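PDB 6B10: putative peptidyl-arginine deiminase family protein from Campylobacter jejuni subsp. jejuni serotype O:2, which probably hydrolyses agmatine to N-carbamoylputrescine and ammonia, a deimination step on the route to the polyamine putrescine. Local coordinates for residues 60-63 / 64-68; 86-89 / 90-93; 126-130 / 131-135; 273-277 / 278-282; 311-314 / 315-318. All blocks are in the same frame, centred on the assembly; numbering follows the deposited sequence.

Contact 1 of 5, residues 60-63 / 64-68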
loop_
_atom_site.group_PDB
_atom_site.type_symbol
_atom_site.label_atom_id
_atom_site.label_comp_id
_atom_site.label_asym_id
_atom_site.label_seq_id
_atom_site.Cartn_x
_atom_site.Cartn_y
_atom_site.Cartn_z
ATOM N N ILE A 60 -1.992 -6.186 14.778
ATOM C CA ILE A 60 -2.664 -7.477 14.807
ATOM C C ILE A 60 -1.614 -8.568 15.000
ATOM O O ILE A 60 -0.631 -8.608 14.271
ATOM C CB ILE A 60 -3.422 -7.729 13.487
ATOM C CG1 ILE A 60 -4.410 -6.589 13.210
ATOM C CG2 ILE A 60 -4.160 -9.061 13.523
ATOM C CD1 ILE A 60 -4.935 -6.552 11.788
ATOM N N ALA A 61 -1.824 -9.442 15.987
ATOM C CA ALA A 61 -0.896 -10.540 16.273
ATOM C C ALA A 61 -1.570 -11.657 17.081
ATOM O O ALA A 61 -2.543 -11.403 17.793
ATOM C CB ALA A 61 0.318 -10.021 17.023
ATOM N N PRO A 62 -1.053 -12.899 16.974
ATOM C CA PRO A 62 -1.658 -14.050 17.660
ATOM C C PRO A 62 -1.626 -13.996 19.192
ATOM O O PRO A 62 -2.579 -14.433 19.832
ATOM C CB PRO A 62 -0.820 -15.238 17.172
ATOM C CG PRO A 62 -0.160 -14.774 15.929
ATOM C CD PRO A 62 0.069 -13.308 16.112
ATOM N N LYS A 63 -0.545 -13.470 19.765
ATOM C CA LYS A 63 -0.338 -13.517 21.213
ATOM C C LYS A 63 -0.166 -12.141 21.839
ATOM O O LYS A 63 0.303 -11.205 21.193
ATOM C CB LYS A 63 0.890 -14.367 21.529
ATOM C CG LYS A 63 0.749 -15.808 21.081
ATOM C CD LYS A 63 1.906 -16.664 21.559
ATOM C CE LYS A 63 1.464 -18.104 21.751
ATOM N NZ LYS A 63 2.618 -19.024 21.929
ATOM N N GLN A 64 -0.536 -12.043 23.111
ATOM C CA GLN A 64 -0.376 -10.819 23.889
ATOM C C GLN A 64 1.104 -10.464 24.052
ATOM O O GLN A 64 1.463 -9.286 24.113
ATOM C CB GLN A 64 -1.032 -10.984 25.263
ATOM C CG GLN A 64 -0.996 -9.749 26.157
ATOM C CD GLN A 64 -1.844 -8.603 25.635
ATOM O OE1 GLN A 64 -2.760 -8.801 24.833
ATOM N NE2 GLN A 64 -1.548 -7.392 26.100
ATOM N N SER A 65 1.954 -11.487 24.122
ATOM C CA SER A 65 3.401 -11.288 24.245
ATOM C C SER A 65 3.999 -10.581 23.021
ATOM O O SER A 65 4.987 -9.855 23.146
ATOM C CB SER A 65 4.108 -12.627 24.481
ATOM O OG SER A 65 3.717 -13.584 23.514
ATOM N N ASP A 66 3.400 -10.795 21.851
ATOM C CA ASP A 66 3.791 -10.067 20.640
ATOM C C ASP A 66 3.609 -8.561 20.826
ATOM O O ASP A 66 4.468 -7.782 20.423
ATOM C CB ASP A 66 2.979 -10.525 19.425
ATOM C CG ASP A 66 3.141 -12.005 19.128
ATOM O OD1 ASP A 66 4.274 -12.520 19.215
ATOM O OD2 ASP A 66 2.129 -12.652 18.796
ATOM N N PHE A 67 2.499 -8.161 21.445
ATOM C CA PHE A 67 2.214 -6.741 21.692
ATOM C C PHE A 67 3.134 -6.114 22.728
ATOM O O PHE A 67 3.321 -4.898 22.727
ATOM C CB PHE A 67 0.770 -6.536 22.157
ATOM C CG PHE A 67 -0.262 -7.117 21.235
ATOM C CD1 PHE A 67 -0.208 -6.886 19.868
ATOM C CD2 PHE A 67 -1.302 -7.886 21.739
ATOM C CE1 PHE A 67 -1.166 -7.419 19.022
ATOM C CE2 PHE A 67 -2.260 -8.422 20.900
ATOM C CZ PHE A 67 -2.192 -8.187 19.539
ATOM N N GLU A 68 3.685 -6.937 23.620
ATOM C CA GLU A 68 4.546 -6.470 24.712
ATOM C C GLU A 68 5.577 -5.430 24.278
ATOM O O GLU A 68 5.805 -4.446 24.986
ATOM C CB GLU A 68 5.263 -7.658 25.365
#
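Beyond strand 56-61 the chain passes through K63 into the weakly bonded helical turn 64-67, where D66 N gives a weak bond to K63 O at 3.2 Å. The side chain of D66 answers it, K63 N reaching D66 OD2 at 3.0 Å. The carboxylate of D66 folds back over the start of its own turn because its CG lies anti to the carbonyl carbon and next to the backbone N (chi1 -59°). OD2 is met on its anti side, with the N-H 32° out of the carboxylate plane, and the same oxygen rests 3.4 Å from P62 CD. This is the strand-to-helix corner of a beta-alpha-beta unit, strand 56-61, helix 64-67 and strand 76-80. A61 CB touches two residues of the turn, D66 CB and F67 CE1, each at 3.6 Å. The F67 ring carries K63 O over one face, 3.7 Å from CD2 and offset toward the rim, while I60 C comes up at its edge. Outside the turn the F67 ring also meets that of F78. S65 OG sits beside K63 CB at 3.5 Å, and the extended lysine chain runs on away from the helix.

Contact 2 of 5, residues 86-89 / 90-93. With K (potassium ion), chain E.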
loop_
_atom_site.group_PDB
_atom_site.type_symbol
_atom_site.label_atom_id
_atom_site.label_comp_id
_atom_site.label_asym_id
_atom_site.label_seq_id
_atom_site.Cartn_x
_atom_site.Cartn_y
_atom_site.Cartn_z
ATOM N N THR A 86 2.464 -11.105 7.090
ATOM C CA THR A 86 2.490 -9.753 7.653
ATOM C C THR A 86 2.096 -8.677 6.626
ATOM O O THR A 86 1.860 -7.524 6.984
ATOM C CB THR A 86 3.886 -9.408 8.202
ATOM O OG1 THR A 86 4.855 -9.507 7.152
ATOM C CG2 THR A 86 4.260 -10.350 9.333
ATOM N N TRP A 87 2.031 -9.054 5.354
ATOM C CA TRP A 87 1.761 -8.097 4.292
ATOM C C TRP A 87 0.265 -7.841 4.200
ATOM O O TRP A 87 -0.412 -8.356 3.320
ATOM C CB TRP A 87 2.331 -8.599 2.964
ATOM C CG TRP A 87 3.812 -8.901 3.032
ATOM C CD1 TRP A 87 4.408 -10.116 2.854
ATOM C CD2 TRP A 87 4.873 -7.974 3.318
ATOM N NE1 TRP A 87 5.769 -10.003 3.001
ATOM C CE2 TRP A 87 6.082 -8.700 3.286
ATOM C CE3 TRP A 87 4.918 -6.604 3.596
ATOM C CZ2 TRP A 87 7.323 -8.102 3.518
ATOM C CZ3 TRP A 87 6.155 -6.008 3.829
ATOM C CH2 TRP A 87 7.339 -6.758 3.788
ATOM N N ILE A 88 -0.238 -7.037 5.131
ATOM C CA ILE A 88 -1.680 -6.802 5.255
ATOM C C ILE A 88 -2.270 -6.044 4.056
ATOM O O ILE A 88 -3.446 -6.216 3.742
ATOM C CB ILE A 88 -2.036 -6.105 6.595
ATOM C CG1 ILE A 88 -3.557 -6.058 6.798
ATOM C CG2 ILE A 88 -1.463 -4.700 6.671
ATOM C CD1 ILE A 88 -3.975 -5.743 8.218
ATOM N N ARG A 89 -1.463 -5.220 3.385
ATOM C CA ARG A 89 -1.882 -4.573 2.134
ATOM C C ARG A 89 -2.399 -5.594 1.100
ATOM O O ARG A 89 -3.309 -5.292 0.327
ATOM C CB ARG A 89 -0.713 -3.758 1.551
ATOM C CG ARG A 89 -1.002 -2.969 0.269
ATOM C CD ARG A 89 -1.816 -1.700 0.475
ATOM N NE ARG A 89 -1.285 -0.841 1.534
ATOM C CZ ARG A 89 -1.854 0.297 1.933
ATOM N NH1 ARG A 89 -2.950 0.744 1.341
ATOM N NH2 ARG A 89 -1.314 0.998 2.922
ATOM N N ASP A 90 -1.816 -6.792 1.077
ATOM C CA ASP A 90 -2.275 -7.850 0.166
ATOM C C ASP A 90 -3.716 -8.272 0.437
ATOM O O ASP A 90 -4.514 -8.396 -0.494
ATOM C CB ASP A 90 -1.393 -9.105 0.269
ATOM C CG ASP A 90 -0.031 -8.936 -0.377
ATOM O OD1 ASP A 90 0.078 -8.218 -1.394
ATOM O OD2 ASP A 90 0.932 -9.554 0.126
ATOM N N PHE A 91 -4.040 -8.509 1.706
ATOM C CA PHE A 91 -5.331 -9.112 2.055
ATOM C C PHE A 91 -6.292 -8.228 2.858
ATOM O O PHE A 91 -7.478 -8.540 2.930
ATOM C CB PHE A 91 -5.130 -10.468 2.763
ATOM C CG PHE A 91 -4.447 -10.372 4.094
ATOM C CD1 PHE A 91 -5.164 -10.057 5.234
ATOM C CD2 PHE A 91 -3.085 -10.620 4.209
ATOM C CE1 PHE A 91 -4.538 -9.972 6.464
ATOM C CE2 PHE A 91 -2.451 -10.536 5.435
ATOM C CZ PHE A 91 -3.179 -10.210 6.566
ATOM N N GLY A 92 -5.813 -7.133 3.439
ATOM C CA GLY A 92 -6.663 -6.260 4.261
ATOM C C GLY A 92 -7.901 -5.720 3.557
ATOM O O GLY A 92 -7.979 -5.699 2.329
ATOM N N ALA A 93 -8.872 -5.275 4.347
ATOM C CA ALA A 93 -10.115 -4.726 3.809
ATOM C C ALA A 93 -9.883 -3.345 3.194
ATOM O O ALA A 93 -9.121 -2.544 3.740
ATOM C CB ALA A 93 -11.162 -4.635 4.904
HETATM K K K E . -9.140 -10.072 1.233
HETATM O O HOH W 1 -5.967 -5.011 0.429
HETATM O O HOH W 2 -7.337 -9.260 -1.024
#
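This is a buried local turn, a single weakly bonded helical turn at 88-91 that leads into strand 94-98 and offers a backbone oxygen to a potassium ion. D90 N bonds to W87 O at 3.1 Å, the donor standing well above the carbonyl plane. I88 O takes two donors: a weak bond from F91 N, and a short one of 2.6 Å from G92 N, which arrives nearly along the C=O axis. W87 CB and D90 OD2 are 3.3 Å apart, and the two side chains run alongside each other, indole and carboxylate planes 66° apart. The F91 ring is turned back against I88 because its CG sits between the backbone N and the carbonyl carbon (chi1 65°). I88 CA then lies over its face in a CH-pi contact, 4.1 Å from the ring centroid, and I88 CG1 touches F91 CE1 at 4.0 Å. F91 O binds the potassium at 2.8 Å; a water that also donates to D90 O is a further ligand, beside D106 and F107. A second water bridges R89 O and G92 O. The guanidinium of R89 is held by N327 of strand 326-329 and by the carbonyl of H322, while F91 and A93 pack against helix 120-133.

Contact 3 of 5, residues 126-130 / 131-135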
loop_
_atom_site.group_PDB
_atom_site.type_symbol
_atom_site.label_atom_id
_atom_site.label_comp_id
_atom_site.label_asym_id
_atom_site.label_seq_id
_atom_site.Cartn_x
_atom_site.Cartn_y
_atom_site.Cartn_z
ATOM N N SER A 126 -12.612 -10.982 8.892
ATOM C CA SER A 126 -13.915 -11.268 9.500
ATOM C C SER A 126 -13.862 -11.054 11.004
ATOM O O SER A 126 -14.715 -10.361 11.561
ATOM C CB SER A 126 -14.370 -12.694 9.194
ATOM O OG SER A 126 -14.679 -12.834 7.820
ATOM N N LYS A 127 -12.850 -11.641 11.644
ATOM C CA LYS A 127 -12.659 -11.486 13.088
ATOM C C LYS A 127 -12.613 -10.005 13.419
ATOM O O LYS A 127 -13.336 -9.529 14.287
ATOM C CB LYS A 127 -11.360 -12.126 13.625
ATOM C CG LYS A 127 -10.675 -13.217 12.809
ATOM C CD LYS A 127 -11.335 -14.578 12.928
ATOM C CE LYS A 127 -10.289 -15.676 12.784
ATOM N NZ LYS A 127 -10.877 -17.041 12.799
ATOM N N LEU A 128 -11.745 -9.287 12.711
ATOM C CA LEU A 128 -11.485 -7.880 12.982
ATOM C C LEU A 128 -12.755 -7.051 12.912
ATOM O O LEU A 128 -13.026 -6.239 13.797
ATOM C CB LEU A 128 -10.458 -7.340 11.980
ATOM C CG LEU A 128 -10.045 -5.871 12.114
ATOM C CD1 LEU A 128 -9.355 -5.616 13.444
ATOM C CD2 LEU A 128 -9.143 -5.459 10.957
ATOM N N PHE A 129 -13.526 -7.265 11.852
ATOM C CA PHE A 129 -14.728 -6.478 11.606
ATOM C C PHE A 129 -15.894 -6.920 12.487
ATOM O O PHE A 129 -16.689 -6.087 12.930
ATOM C CB PHE A 129 -15.101 -6.513 10.115
ATOM C CG PHE A 129 -14.446 -5.422 9.314
ATOM C CD1 PHE A 129 -13.098 -5.487 9.001
ATOM C CD2 PHE A 129 -15.168 -4.312 8.910
ATOM C CE1 PHE A 129 -12.486 -4.472 8.280
ATOM C CE2 PHE A 129 -14.566 -3.296 8.190
ATOM C CZ PHE A 129 -13.221 -3.375 7.878
ATOM N N LYS A 130 -15.984 -8.222 12.748
ATOM C CA LYS A 130 -17.008 -8.752 13.648
ATOM C C LYS A 130 -16.763 -8.316 15.097
ATOM O O LYS A 130 -17.678 -7.833 15.767
ATOM C CB LYS A 130 -17.069 -10.283 13.553
ATOM C CG LYS A 130 -18.137 -10.921 14.431
ATOM C CD LYS A 130 -18.319 -12.399 14.116
ATOM C CE LYS A 130 -19.086 -13.126 15.216
ATOM N NZ LYS A 130 -18.233 -13.438 16.401
ATOM N N GLU A 131 -15.523 -8.463 15.560
ATOM C CA GLU A 131 -15.190 -8.272 16.974
ATOM C C GLU A 131 -14.847 -6.834 17.341
ATOM O O GLU A 131 -15.437 -6.277 18.265
ATOM C CB GLU A 131 -14.026 -9.174 17.369
ATOM C CG GLU A 131 -14.259 -10.650 17.098
ATOM C CD GLU A 131 -13.034 -11.484 17.400
ATOM O OE1 GLU A 131 -12.213 -11.038 18.228
ATOM O OE2 GLU A 131 -12.891 -12.577 16.812
ATOM N N LYS A 132 -13.889 -6.229 16.639
ATOM C CA LYS A 132 -13.451 -4.879 17.005
ATOM C C LYS A 132 -14.361 -3.777 16.456
ATOM O O LYS A 132 -14.973 -3.042 17.229
ATOM C CB LYS A 132 -12.005 -4.620 16.591
ATOM C CG LYS A 132 -11.465 -3.332 17.192
ATOM C CD LYS A 132 -10.076 -2.993 16.699
ATOM C CE LYS A 132 -9.697 -1.571 17.090
ATOM N NZ LYS A 132 -9.421 -1.405 18.545
ATOM N N PHE A 133 -14.440 -3.656 15.134
ATOM C CA PHE A 133 -15.209 -2.571 14.515
ATOM C C PHE A 133 -16.720 -2.797 14.607
ATOM O O PHE A 133 -17.485 -1.829 14.596
ATOM C CB PHE A 133 -14.811 -2.367 13.047
ATOM C CG PHE A 133 -13.335 -2.138 12.835
ATOM C CD1 PHE A 133 -12.642 -1.200 13.591
ATOM C CD2 PHE A 133 -12.642 -2.851 11.862
ATOM C CE1 PHE A 133 -11.291 -0.988 13.394
ATOM C CE2 PHE A 133 -11.288 -2.638 11.659
ATOM C CZ PHE A 133 -10.612 -1.708 12.427
ATOM N N LYS A 134 -17.141 -4.062 14.697
ATOM C CA LYS A 134 -18.565 -4.428 14.778
ATOM C C LYS A 134 -19.327 -3.801 13.617
ATOM O O LYS A 134 -20.204 -2.952 13.793
ATOM C CB LYS A 134 -19.159 -4.026 16.131
ATOM C CG LYS A 134 -18.555 -4.802 17.292
ATOM C CD LYS A 134 -18.891 -4.174 18.633
ATOM C CE LYS A 134 -18.071 -4.802 19.750
ATOM N NZ LYS A 134 -18.261 -4.082 21.039
ATOM N N GLU A 135 -18.968 -4.250 12.423
ATOM C CA GLU A 135 -19.324 -3.577 11.191
ATOM C C GLU A 135 -19.538 -4.626 10.110
ATOM O O GLU A 135 -18.944 -5.703 10.163
ATOM C CB GLU A 135 -18.183 -2.627 10.813
ATOM C CG GLU A 135 -18.450 -1.701 9.637
ATOM C CD GLU A 135 -17.259 -0.805 9.323
ATOM O OE1 GLU A 135 -16.647 -0.256 10.270
ATOM O OE2 GLU A 135 -16.940 -0.639 8.126
#
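F129 and F133, one helical turn apart, form the tight side of this C-terminal stretch of helix 120-133. Their rings make a T-shaped pair, centroids 5.1 Å apart and planes at 73°, with the edge of F133 directed at the face of F129 so that F133 CD2 stands over the middle of that ring. L128 CG also meets F133, 3.5 Å from CE2. At the rim of F129, near its plane, lies E135 OE2, 3.6 Å from CE2; the E135 chain, extended with CG anti to the backbone N (chi1 -173°), runs alongside the ring to salt bridges with R328 and R333. The backbone widens here. E131 N still makes a regular bond to K127 O at 2.7 Å, but L128 O accepts from both K132 N and F133 N, the latter at 3.2 Å in a pi-type turn. K134, with positive phi, is the first residue to leave the helix, and E135 N bonds back to F129 O at 3.0 Å. The solvent side is looser: K127, K130 and E131 are exposed, and K127 NZ and E131 OE2 are 6.3 Å apart, not in contact. Among the neighbours, L128 and F133 lean on strands 19-25 and 56-61, K127 and E131 touch F79 of strand 76-80, and K132 forms a salt bridge with E77 there.

Contact 4 of 5, residues 273-277 / 278-282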
loop_
_atom_site.group_PDB
_atom_site.type_symbol
_atom_site.label_atom_id
_atom_site.label_comp_id
_atom_site.label_asym_id
_atom_site.label_seq_id
_atom_site.Cartn_x
_atom_site.Cartn_y
_atom_site.Cartn_z
ATOM N N PHE A 273 5.788 4.089 -0.363
ATOM C CA PHE A 273 5.506 4.980 0.758
ATOM C C PHE A 273 4.065 4.810 1.234
ATOM O O PHE A 273 3.282 4.084 0.620
ATOM C CB PHE A 273 5.799 6.453 0.405
ATOM C CG PHE A 273 5.251 6.914 -0.928
ATOM C CD1 PHE A 273 3.883 6.871 -1.210
ATOM C CD2 PHE A 273 6.103 7.453 -1.885
ATOM C CE1 PHE A 273 3.393 7.322 -2.429
ATOM C CE2 PHE A 273 5.613 7.905 -3.104
ATOM C CZ PHE A 273 4.256 7.844 -3.373
ATOM N N VAL A 274 3.715 5.472 2.333
ATOM C CA VAL A 274 2.352 5.419 2.830
ATOM C C VAL A 274 1.901 6.769 3.360
ATOM O O VAL A 274 2.591 7.388 4.156
ATOM C CB VAL A 274 2.156 4.305 3.896
ATOM C CG1 VAL A 274 3.166 4.421 5.018
ATOM C CG2 VAL A 274 0.735 4.331 4.450
ATOM N N PHE A 275 0.746 7.230 2.884
ATOM C CA PHE A 275 0.146 8.449 3.407
ATOM C C PHE A 275 -0.565 8.143 4.717
ATOM O O PHE A 275 -1.217 7.099 4.852
ATOM C CB PHE A 275 -0.869 9.034 2.436
ATOM C CG PHE A 275 -0.268 9.842 1.318
ATOM C CD1 PHE A 275 0.143 11.152 1.534
ATOM C CD2 PHE A 275 -0.165 9.310 0.035
ATOM C CE1 PHE A 275 0.669 11.906 0.498
ATOM C CE2 PHE A 275 0.357 10.061 -1.006
ATOM C CZ PHE A 275 0.775 11.360 -0.773
ATOM N N ILE A 276 -0.414 9.058 5.669
ATOM C CA ILE A 276 -1.158 9.057 6.920
ATOM C C ILE A 276 -1.525 10.498 7.205
ATOM O O ILE A 276 -1.133 11.400 6.460
ATOM C CB ILE A 276 -0.338 8.465 8.076
ATOM C CG1 ILE A 276 0.986 9.222 8.243
ATOM C CG2 ILE A 276 -0.085 6.980 7.827
ATOM C CD1 ILE A 276 1.699 8.940 9.547
ATOM N N ASN A 277 -2.273 10.735 8.272
ATOM C CA ASN A 277 -2.721 12.096 8.556
ATOM C C ASN A 277 -1.538 13.050 8.719
ATOM O O ASN A 277 -0.681 12.844 9.584
ATOM C CB ASN A 277 -3.602 12.114 9.797
ATOM C CG ASN A 277 -4.894 11.355 9.594
ATOM O OD1 ASN A 277 -5.271 11.043 8.462
ATOM N ND2 ASN A 277 -5.578 11.039 10.688
ATOM N N ASN A 278 -1.487 14.066 7.857
ATOM C CA ASN A 278 -0.465 15.112 7.904
ATOM C C ASN A 278 0.960 14.651 7.601
ATOM O O ASN A 278 1.905 15.407 7.791
ATOM C CB ASN A 278 -0.492 15.841 9.258
ATOM C CG ASN A 278 -1.829 16.478 9.539
ATOM O OD1 ASN A 278 -2.542 16.072 10.454
ATOM N ND2 ASN A 278 -2.192 17.457 8.730
ATOM N N ALA A 279 1.120 13.438 7.086
ATOM C CA ALA A 279 2.448 12.935 6.801
ATOM C C ALA A 279 2.481 11.906 5.689
ATOM O O ALA A 279 1.475 11.275 5.353
ATOM C CB ALA A 279 3.070 12.361 8.065
ATOM N N LEU A 280 3.669 11.777 5.112
ATOM C CA LEU A 280 3.972 10.772 4.116
ATOM C C LEU A 280 5.212 10.037 4.594
ATOM O O LEU A 280 6.279 10.629 4.731
ATOM C CB LEU A 280 4.235 11.424 2.759
ATOM C CG LEU A 280 4.709 10.465 1.659
ATOM C CD1 LEU A 280 3.674 9.390 1.373
ATOM C CD2 LEU A 280 5.048 11.231 0.395
ATOM N N ILE A 281 5.070 8.745 4.851
ATOM C CA ILE A 281 6.172 7.958 5.381
ATOM C C ILE A 281 6.848 7.255 4.214
ATOM O O ILE A 281 6.231 6.448 3.527
ATOM C CB ILE A 281 5.695 6.921 6.426
ATOM C CG1 ILE A 281 4.703 7.546 7.416
ATOM C CG2 ILE A 281 6.892 6.325 7.160
ATOM C CD1 ILE A 281 5.212 8.759 8.164
ATOM N N VAL A 282 8.119 7.571 3.989
ATOM C CA VAL A 282 8.842 7.060 2.815
ATOM C C VAL A 282 9.920 6.065 3.233
ATOM O O VAL A 282 10.576 6.256 4.252
ATOM C CB VAL A 282 9.459 8.207 1.965
ATOM C CG1 VAL A 282 8.373 9.149 1.474
ATOM C CG2 VAL A 282 10.501 9.007 2.740
#
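L280 can be traced outward from a non-hydrogen-bonded pair with F275 on the opposing strand. Its CB leaves the backbone on the same face as F275; CG lies anti to the backbone N (chi1 174°), and with the turn at chi2 brings CD1 to the other strand. There CD1 sits over the centre of the F275 ring, 3.8 Å from the centroid and only 4° off the normal, a CH-pi contact. CD1 also reaches F273 CD1 at 3.6 Å and V274 O at 3.6 Å, so one methyl touches both phenylalanines. The strands form an antiparallel beta hairpin, 274-276 with 279-284, closed by a type II turn from I276 to A279 in which N278 takes positive phi. Its rungs are paired bonds: V274 with I281, and I276 with A279, where I276 N to A279 O is 2.9 Å and almost straight at 175°. On the other face V274 CG1 meets I281 CB at 3.8 Å, and I276 stretches from A279 CB to I281, CD1 against CD1 at 3.8 Å. V274, I276 and I281 pack on helix 37-52. At the turn N277 OD1 accepts from the backbone N of Q19, while L280 and F273 lie against L297 of helix 289-300.

Contact 5 of 5, residues 311-314 / 315-318; sequences ARVF and LRQN
L315 touches the preceding segment first, its N giving a weak bond to R312 O at 3.2 Å while its CG comes 3.7 Å from A311 O. Three further bonds of the same i to i+3 kind follow, so the chain makes tight consecutive turns after strand 305-310 without settling into a regular helix. R316 N bonds to V313 O at 3.1 Å, the donor 54° out of the carbonyl plane. The R316 side chain starts with CG anti to the carbonyl carbon (chi1 -68°) and runs extended to NE, which brings the guanidinium over V313. One face of the group lies over that residue, R316 NE being 4.2 Å from V313 CA. At its edge, in its plane, a water accepts from R316 NE at 2.9 Å and donates to R312 O, linking the arginine to the start of the turn; Y36 adds a cation-pi contact. Next, Q317 N reaches F314 O at 3.2 Å, again from above the carbonyl plane, and the amide nitrogen of its side chain bonds to Y36. N318 ends the segment with N bound to L315 O at 2.9 Å and positive phi. In the fold, V313 and F314 lie on I40 and S43 of helix 37-52, F314 also meets the ring of Y44, and A311 is hydrogen-bonded through its backbone to F284 of strand 279-284.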
loop_
_atom_site.group_PDB
_atom_site.type_symbol
_atom_site.label_atom_id
_atom_site.label_comp_id
_atom_site.label_asym_id
_atom_site.label_seq_id
_atom_site.Cartn_x
_atom_site.Cartn_y
_atom_site.Cartn_z
ATOM N N ALA A 311 13.914 0.969 5.689
ATOM C CA ALA A 311 13.056 -0.127 5.222
ATOM C C ALA A 311 13.830 -1.350 4.733
ATOM O O ALA A 311 13.236 -2.271 4.171
ATOM C CB ALA A 311 12.137 0.371 4.116
ATOM N N ARG A 312 15.137 -1.370 4.960
ATOM C CA ARG A 312 16.004 -2.427 4.421
ATOM C C ARG A 312 15.612 -3.835 4.857
ATOM O O ARG A 312 15.605 -4.760 4.048
ATOM C CB ARG A 312 17.459 -2.165 4.812
ATOM C CG ARG A 312 18.062 -0.967 4.106
ATOM C CD ARG A 312 19.470 -0.717 4.585
ATOM N NE ARG A 312 19.480 -0.388 6.008
ATOM C CZ ARG A 312 20.557 -0.405 6.784
ATOM N NH1 ARG A 312 21.739 -0.735 6.287
ATOM N NH2 ARG A 312 20.449 -0.079 8.062
ATOM N N VAL A 313 15.274 -3.992 6.131
ATOM C CA VAL A 313 14.977 -5.315 6.678
ATOM C C VAL A 313 13.696 -5.872 6.053
ATOM O O VAL A 313 13.624 -7.064 5.734
ATOM C CB VAL A 313 14.864 -5.287 8.214
ATOM C CG1 VAL A 313 14.648 -6.691 8.762
ATOM C CG2 VAL A 313 16.118 -4.684 8.824
ATOM N N PHE A 314 12.707 -4.996 5.850
ATOM C CA PHE A 314 11.449 -5.361 5.185
ATOM C C PHE A 314 11.687 -6.062 3.846
ATOM O O PHE A 314 10.984 -7.016 3.504
ATOM C CB PHE A 314 10.573 -4.123 4.933
ATOM C CG PHE A 314 9.955 -3.529 6.169
ATOM C CD1 PHE A 314 10.627 -2.570 6.912
ATOM C CD2 PHE A 314 8.674 -3.888 6.556
ATOM C CE1 PHE A 314 10.051 -2.006 8.037
ATOM C CE2 PHE A 314 8.089 -3.327 7.677
ATOM C CZ PHE A 314 8.778 -2.384 8.420
ATOM N N LEU A 315 12.670 -5.582 3.087
ATOM C CA LEU A 315 12.941 -6.103 1.740
ATOM C C LEU A 315 13.370 -7.578 1.706
ATOM O O LEU A 315 13.265 -8.227 0.659
ATOM C CB LEU A 315 14.022 -5.273 1.041
ATOM C CG LEU A 315 13.828 -3.769 0.826
ATOM C CD1 LEU A 315 15.072 -3.222 0.148
ATOM C CD2 LEU A 315 12.585 -3.458 0.003
ATOM N N ARG A 316 13.855 -8.106 2.830
ATOM C CA ARG A 316 14.243 -9.520 2.903
ATOM C C ARG A 316 13.070 -10.458 2.566
ATOM O O ARG A 316 13.280 -11.525 1.989
ATOM C CB ARG A 316 14.851 -9.853 4.270
ATOM C CG ARG A 316 16.204 -9.185 4.501
ATOM C CD ARG A 316 16.738 -9.382 5.912
ATOM N NE ARG A 316 17.769 -8.393 6.239
ATOM C CZ ARG A 316 18.379 -8.282 7.422
ATOM N NH1 ARG A 316 18.084 -9.101 8.425
ATOM N NH2 ARG A 316 19.295 -7.339 7.604
ATOM N N GLN A 317 11.842 -10.042 2.888
ATOM C CA GLN A 317 10.641 -10.786 2.489
ATOM C C GLN A 317 9.858 -10.119 1.349
ATOM O O GLN A 317 8.643 -10.276 1.250
ATOM C CB GLN A 317 9.741 -11.015 3.704
ATOM C CG GLN A 317 10.347 -11.944 4.749
ATOM C CD GLN A 317 10.644 -13.332 4.207
ATOM O OE1 GLN A 317 9.960 -13.823 3.307
ATOM N NE2 GLN A 317 11.671 -13.970 4.750
ATOM N N ASN A 318 10.571 -9.392 0.491
ATOM C CA ASN A 318 10.037 -8.857 -0.767
ATOM C C ASN A 318 8.887 -7.854 -0.639
ATOM O O ASN A 318 7.961 -7.854 -1.441
ATOM C CB ASN A 318 9.646 -10.001 -1.709
ATOM C CG ASN A 318 10.748 -11.034 -1.857
ATOM O OD1 ASN A 318 10.547 -12.215 -1.567
ATOM N ND2 ASN A 318 11.924 -10.596 -2.295
HETATM O O HOH W 3 18.218 -6.208 4.460
#

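Contacts 2 and 4 are buried, 1 and 5 partly so, and 3 lies at the surface. Contact 2 is the hub: I88 packs on I60 of contact 1, A93 on F129 of contact 3, R89 on V274 of contact 4, and W87 on Q317 and F314 of contact 5. Contacts 4 and 5 both rest on helix 37-52. Contact 3 leans on strand 56-61, which leads into contact 1. The chemistry follows the setting: methyl and ring packing in the hairpin, backbone oxygens serving potassium in contact 2, a carboxylate taking a backbone N-H in contact 1, i to i+3 bonds and a water joining R316 to R312 O in contact 5, and outward charged side chains in contact 3.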